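Local coordinates for Blr3880 protein (Bradyrhizobium japonicum, PDB 2OOD) that probably catalyses the zinc-dependent hydrolytic deamination of guanine to xanthine and ammonia, as a member of the amidohydrolase superfamily, at residues A[282-286]-A[316-320]; A[305-309]-A[345-349]. One frame throughout, in Å; residues are numbered along the deposited sequence.

Overall arrangement
Both contacts belong to the stretch of the amidohydrolase barrel that follows strand 269-272, and their segments alternate along the chain: 282-286, 305-309, 316-320, 345-349. Their centres lie about 17 Å apart, and they meet through Phe282 of contact 1, whose CZ is 4.0 Å from CE1 of Phe307 and whose CE2 is 4.0 Å from NH1 of Arg308, both in contact 2. Helix 309-312 starts at Leu309, the last residue of the first segment of contact 2, and leads toward the second segment of contact 1. Contact 1 lies away from the zinc and guanine sites. In contact 2 the side chain of Phe307 is about 12 Å from the bound guanine and about 13 Å from the zinc ion.

Contact 1 of 2, residues A[282-286]-A[316-320]; sequences FRRMS and EHRVK
Residues 282-286 form a stretch of helix 279-288, with Ser286 N bonded to Phe282 O at 2.9 Å; 316-320 runs past it as an irregular chain, largely extended from Arg318 on. The closest CA pairs are Arg283 with His317 (5.6 Å) and Ser286 with Val319 (4.5 Å). Phe282, chi1 m, brings CD1 to 3.8 Å from Val319 CG2, and that methyl also sits 3.5 Å from Phe282 O. Next, Arg283 lays its CD over one face of the His317 ring, 3.4 Å from the centroid, a CH-pi contact; a water bridges Arg283 O (3.1 Å) and His317 ND1 (2.8 Å). One turn after Phe282, Ser286 points toward the loop with chi1 t, and its OG donates a short 2.6 Å hydrogen bond to Arg318 O. Arg318 NH1 forms a salt bridge with Asp18. Helix 279-288 joins strands 269-272 and 291-294, and the loop feeds the next parallel strand, 320-323: the beta-alpha repeat of a TIM barrel.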
loop_
_atom_site.group_PDB
_atom_site.type_symbol
_atom_site.label_atom_id
_atom_site.label_comp_id
_atom_site.label_asym_id
_atom_site.label_seq_id
_atom_site.Cartn_x
_atom_site.Cartn_y
_atom_site.Cartn_z
ATOM N N PHE A 282 11.335 25.008 -3.928
ATOM C CA PHE A 282 12.123 23.921 -4.489
ATOM C C PHE A 282 13.395 24.500 -5.095
ATOM O O PHE A 282 14.490 24.006 -4.830
ATOM C CB PHE A 282 11.342 23.165 -5.567
ATOM C CG PHE A 282 10.487 22.046 -5.034
ATOM C CD1 PHE A 282 11.045 21.017 -4.287
ATOM C CD2 PHE A 282 9.129 21.991 -5.316
ATOM C CE1 PHE A 282 10.261 19.948 -3.830
ATOM C CE2 PHE A 282 8.341 20.924 -4.861
ATOM C CZ PHE A 282 8.917 19.904 -4.119
ATOM N N ARG A 283 13.258 25.550 -5.905
ATOM C CA ARG A 283 14.423 26.162 -6.531
ATOM C C ARG A 283 15.443 26.644 -5.507
ATOM O O ARG A 283 16.642 26.512 -5.725
ATOM C CB ARG A 283 14.018 27.331 -7.436
ATOM C CG ARG A 283 13.412 26.924 -8.780
ATOM C CD ARG A 283 13.359 28.108 -9.760
ATOM N NE ARG A 283 12.666 29.267 -9.185
ATOM C CZ ARG A 283 11.345 29.453 -9.207
ATOM N NH1 ARG A 283 10.548 28.559 -9.797
ATOM N NH2 ARG A 283 10.815 30.518 -8.606
ATOM N N ARG A 284 14.978 27.202 -4.396
ATOM C CA ARG A 284 15.888 27.694 -3.370
ATOM C C ARG A 284 16.690 26.552 -2.756
ATOM O O ARG A 284 17.902 26.669 -2.559
ATOM C CB ARG A 284 15.120 28.435 -2.270
ATOM C CG ARG A 284 14.307 29.612 -2.773
ATOM C CD ARG A 284 14.415 30.781 -1.836
ATOM N NE ARG A 284 13.809 30.523 -0.537
ATOM C CZ ARG A 284 12.499 30.460 -0.327
ATOM N NH1 ARG A 284 11.659 30.631 -1.338
ATOM N NH2 ARG A 284 12.029 30.251 0.896
HETATM N N MSE A 285 16.018 25.447 -2.449
HETATM C CA MSE A 285 16.701 24.296 -1.866
HETATM C C MSE A 285 17.726 23.753 -2.858
HETATM O O MSE A 285 18.871 23.486 -2.500
HETATM C CB MSE A 285 15.692 23.212 -1.506
HETATM C CG MSE A 285 14.685 23.662 -0.472
HETATM SE SE MSE A 285 13.385 22.266 -0.058
HETATM C CE MSE A 285 14.516 21.171 1.101
ATOM N N SER A 286 17.309 23.602 -4.111
ATOM C CA SER A 286 18.199 23.107 -5.146
ATOM C C SER A 286 19.473 23.951 -5.164
ATOM O O SER A 286 20.585 23.425 -5.244
ATOM C CB SER A 286 17.507 23.179 -6.509
ATOM O OG SER A 286 18.379 22.786 -7.554
ATOM N N GLU A 316 16.413 21.349 -14.374
ATOM C CA GLU A 316 16.882 22.735 -14.354
ATOM C C GLU A 316 17.060 23.211 -12.914
ATOM O O GLU A 316 17.809 24.148 -12.643
ATOM C CB GLU A 316 15.894 23.665 -15.083
ATOM C CG GLU A 316 15.588 23.241 -16.525
ATOM C CD GLU A 316 14.738 24.265 -17.298
ATOM O OE1 GLU A 316 13.712 24.748 -16.747
ATOM O OE2 GLU A 316 15.092 24.574 -18.468
ATOM N N HIS A 317 16.368 22.554 -11.989
ATOM C CA HIS A 317 16.444 22.914 -10.576
ATOM C C HIS A 317 16.317 21.652 -9.728
ATOM O O HIS A 317 15.487 21.579 -8.819
ATOM C CB HIS A 317 15.320 23.891 -10.230
ATOM C CG HIS A 317 15.317 25.130 -11.073
ATOM N ND1 HIS A 317 16.129 26.213 -10.809
ATOM C CD2 HIS A 317 14.618 25.445 -12.190
ATOM C CE1 HIS A 317 15.926 27.143 -11.726
ATOM N NE2 HIS A 317 15.014 26.702 -12.574
ATOM N N ARG A 318 17.154 20.666 -10.037
ATOM C CA ARG A 318 17.152 19.387 -9.341
ATOM C C ARG A 318 17.346 19.544 -7.838
ATOM O O ARG A 318 18.259 20.220 -7.381
ATOM C CB ARG A 318 18.230 18.481 -9.940
ATOM C CG ARG A 318 18.204 17.049 -9.451
ATOM C CD ARG A 318 16.805 16.454 -9.501
ATOM N NE ARG A 318 16.735 15.182 -8.783
ATOM C CZ ARG A 318 17.120 14.025 -9.305
ATOM N NH1 ARG A 318 17.591 13.996 -10.548
ATOM N NH2 ARG A 318 17.046 12.908 -8.590
ATOM N N VAL A 319 16.453 18.922 -7.078
ATOM C CA VAL A 319 16.494 18.965 -5.624
ATOM C C VAL A 319 16.990 17.614 -5.119
ATOM O O VAL A 319 16.564 16.576 -5.622
ATOM C CB VAL A 319 15.084 19.232 -5.034
ATOM C CG1 VAL A 319 15.120 19.175 -3.521
ATOM C CG2 VAL A 319 14.579 20.578 -5.492
ATOM N N LYS A 320 17.899 17.631 -4.145
ATOM C CA LYS A 320 18.432 16.404 -3.568
ATOM C C LYS A 320 17.367 15.731 -2.717
ATOM O O LYS A 320 16.653 16.398 -1.968
ATOM C CB LYS A 320 19.661 16.713 -2.717
ATOM C CG LYS A 320 20.888 17.026 -3.546
ATOM C CD LYS A 320 22.075 17.377 -2.670
ATOM C CE LYS A 320 23.323 17.581 -3.499
ATOM N NZ LYS A 320 23.591 16.364 -4.307
HETATM O O HOH W 1 17.796 26.748 -8.606
#

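Contact 2 of 2, residues A[305-309]-A[345-349]; sequences GLFRL and VGMCN
Loop 305-309 leads into helix 309-312 and packs against one side of helix 335-352 at residues 345-349. The nearest CA pairs are Leu306 with Val345 (5.8 Å), Leu309 with Gly346 (6.5 Å) and Arg308 with Asn349 (7.3 Å). Leu306 and Phe307 are extended, and Arg308 (phi/psi -80/76) is the centre of an inverse gamma turn closed by Leu309 N to Phe307 O at 2.9 Å; it also occupies the N-cap position of the following helix.

The polar part centres on Asn349, chi1 m, one turn after Val345, whose O accepts its backbone N at 3.1 Å. Its ND2 donates to Phe307 O (3.0 Å), so that carbonyl serves both the turn and the side-chain amide; ND2 is also hydrogen-bonded to Asn370. A water donates to Asn349 OD1 (2.6 Å) and Leu306 O (2.9 Å).

Apolar packing comes from Leu306, chi1 m and chi2 t: CD2 lies 4.0 Å from Val345 CG2, and CD1 3.9 Å from Cys348 CB. The Phe307 ring leads away from the helix and stacks on Phe294.

Cys348 packs on Leu300 of the second subunit, which puts the helix at the subunit interface. Within the TIM barrel, the contact joins the connection between strands 291-294 and 320-323 to the helix that follows strand 320-323.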
loop_
_atom_site.group_PDB
_atom_site.type_symbol
_atom_site.label_atom_id
_atom_site.label_comp_id
_atom_site.label_asym_id
_atom_site.label_seq_id
_atom_site.Cartn_x
_atom_site.Cartn_y
_atom_site.Cartn_z
ATOM N N GLY A 305 -1.352 14.481 1.268
ATOM C CA GLY A 305 -1.497 14.748 -0.149
ATOM C C GLY A 305 -0.490 14.059 -1.045
ATOM O O GLY A 305 0.145 13.090 -0.653
ATOM N N LEU A 306 -0.338 14.583 -2.259
ATOM C CA LEU A 306 0.574 14.012 -3.240
ATOM C C LEU A 306 1.824 14.856 -3.465
ATOM O O LEU A 306 1.762 15.936 -4.049
ATOM C CB LEU A 306 -0.156 13.821 -4.573
ATOM C CG LEU A 306 -1.461 13.019 -4.567
ATOM C CD1 LEU A 306 -2.096 13.083 -5.941
ATOM C CD2 LEU A 306 -1.195 11.579 -4.175
ATOM N N PHE A 307 2.958 14.351 -2.993
ATOM C CA PHE A 307 4.235 15.029 -3.156
ATOM C C PHE A 307 4.511 15.174 -4.646
ATOM O O PHE A 307 4.381 14.218 -5.399
ATOM C CB PHE A 307 5.341 14.202 -2.502
ATOM C CG PHE A 307 6.719 14.751 -2.713
ATOM C CD1 PHE A 307 7.142 15.889 -2.045
ATOM C CD2 PHE A 307 7.597 14.133 -3.594
ATOM C CE1 PHE A 307 8.420 16.404 -2.254
ATOM C CE2 PHE A 307 8.878 14.644 -3.808
ATOM C CZ PHE A 307 9.285 15.780 -3.137
ATOM N N ARG A 308 4.903 16.368 -5.069
ATOM C CA ARG A 308 5.176 16.620 -6.479
ATOM C C ARG A 308 6.555 16.105 -6.892
ATOM O O ARG A 308 7.505 16.864 -7.070
ATOM C CB ARG A 308 5.035 18.118 -6.766
ATOM C CG ARG A 308 3.625 18.651 -6.510
ATOM C CD ARG A 308 3.629 20.143 -6.240
ATOM N NE ARG A 308 4.137 20.897 -7.374
ATOM C CZ ARG A 308 4.756 22.070 -7.280
ATOM N NH1 ARG A 308 4.957 22.632 -6.102
ATOM N NH2 ARG A 308 5.168 22.681 -8.377
ATOM N N LEU A 309 6.639 14.793 -7.049
ATOM C CA LEU A 309 7.873 14.128 -7.428
ATOM C C LEU A 309 8.479 14.683 -8.714
ATOM O O LEU A 309 9.693 14.877 -8.800
ATOM C CB LEU A 309 7.611 12.627 -7.571
ATOM C CG LEU A 309 8.777 11.722 -7.963
ATOM C CD1 LEU A 309 9.928 11.903 -6.982
ATOM C CD2 LEU A 309 8.299 10.282 -7.992
ATOM N N VAL A 345 1.706 7.462 -5.927
ATOM C CA VAL A 345 1.609 8.919 -5.864
ATOM C C VAL A 345 2.051 9.522 -7.201
ATOM O O VAL A 345 1.412 10.431 -7.728
ATOM C CB VAL A 345 2.496 9.478 -4.728
ATOM C CG1 VAL A 345 2.697 10.972 -4.898
ATOM C CG2 VAL A 345 1.852 9.183 -3.399
ATOM N N GLY A 346 3.139 8.994 -7.750
ATOM C CA GLY A 346 3.651 9.482 -9.013
ATOM C C GLY A 346 2.742 9.229 -10.198
ATOM O O GLY A 346 2.716 10.030 -11.129
HETATM N N MSE A 347 2.006 8.123 -10.188
HETATM C CA MSE A 347 1.110 7.829 -11.299
HETATM C C MSE A 347 -0.118 8.718 -11.225
HETATM O O MSE A 347 -0.669 9.100 -12.254
HETATM C CB MSE A 347 0.693 6.359 -11.311
HETATM C CG MSE A 347 1.755 5.414 -11.877
HETATM SE SE MSE A 347 2.463 5.953 -13.646
HETATM C CE MSE A 347 0.782 5.965 -14.648
ATOM N N CYS A 348 -0.550 9.047 -10.013
ATOM C CA CYS A 348 -1.693 9.926 -9.869
ATOM C C CYS A 348 -1.272 11.294 -10.373
ATOM O O CYS A 348 -2.088 12.024 -10.924
ATOM C CB CYS A 348 -2.141 10.010 -8.410
ATOM S SG CYS A 348 -2.964 8.524 -7.816
ATOM N N ASN A 349 0.006 11.633 -10.188
ATOM C CA ASN A 349 0.548 12.913 -10.654
ATOM C C ASN A 349 0.623 12.938 -12.186
ATOM O O ASN A 349 0.436 13.979 -12.812
ATOM C CB ASN A 349 1.959 13.156 -10.114
ATOM C CG ASN A 349 1.981 13.563 -8.661
ATOM O OD1 ASN A 349 0.957 13.905 -8.077
ATOM N ND2 ASN A 349 3.169 13.546 -8.070
HETATM O O HOH W 2 1.033 16.253 -6.865
#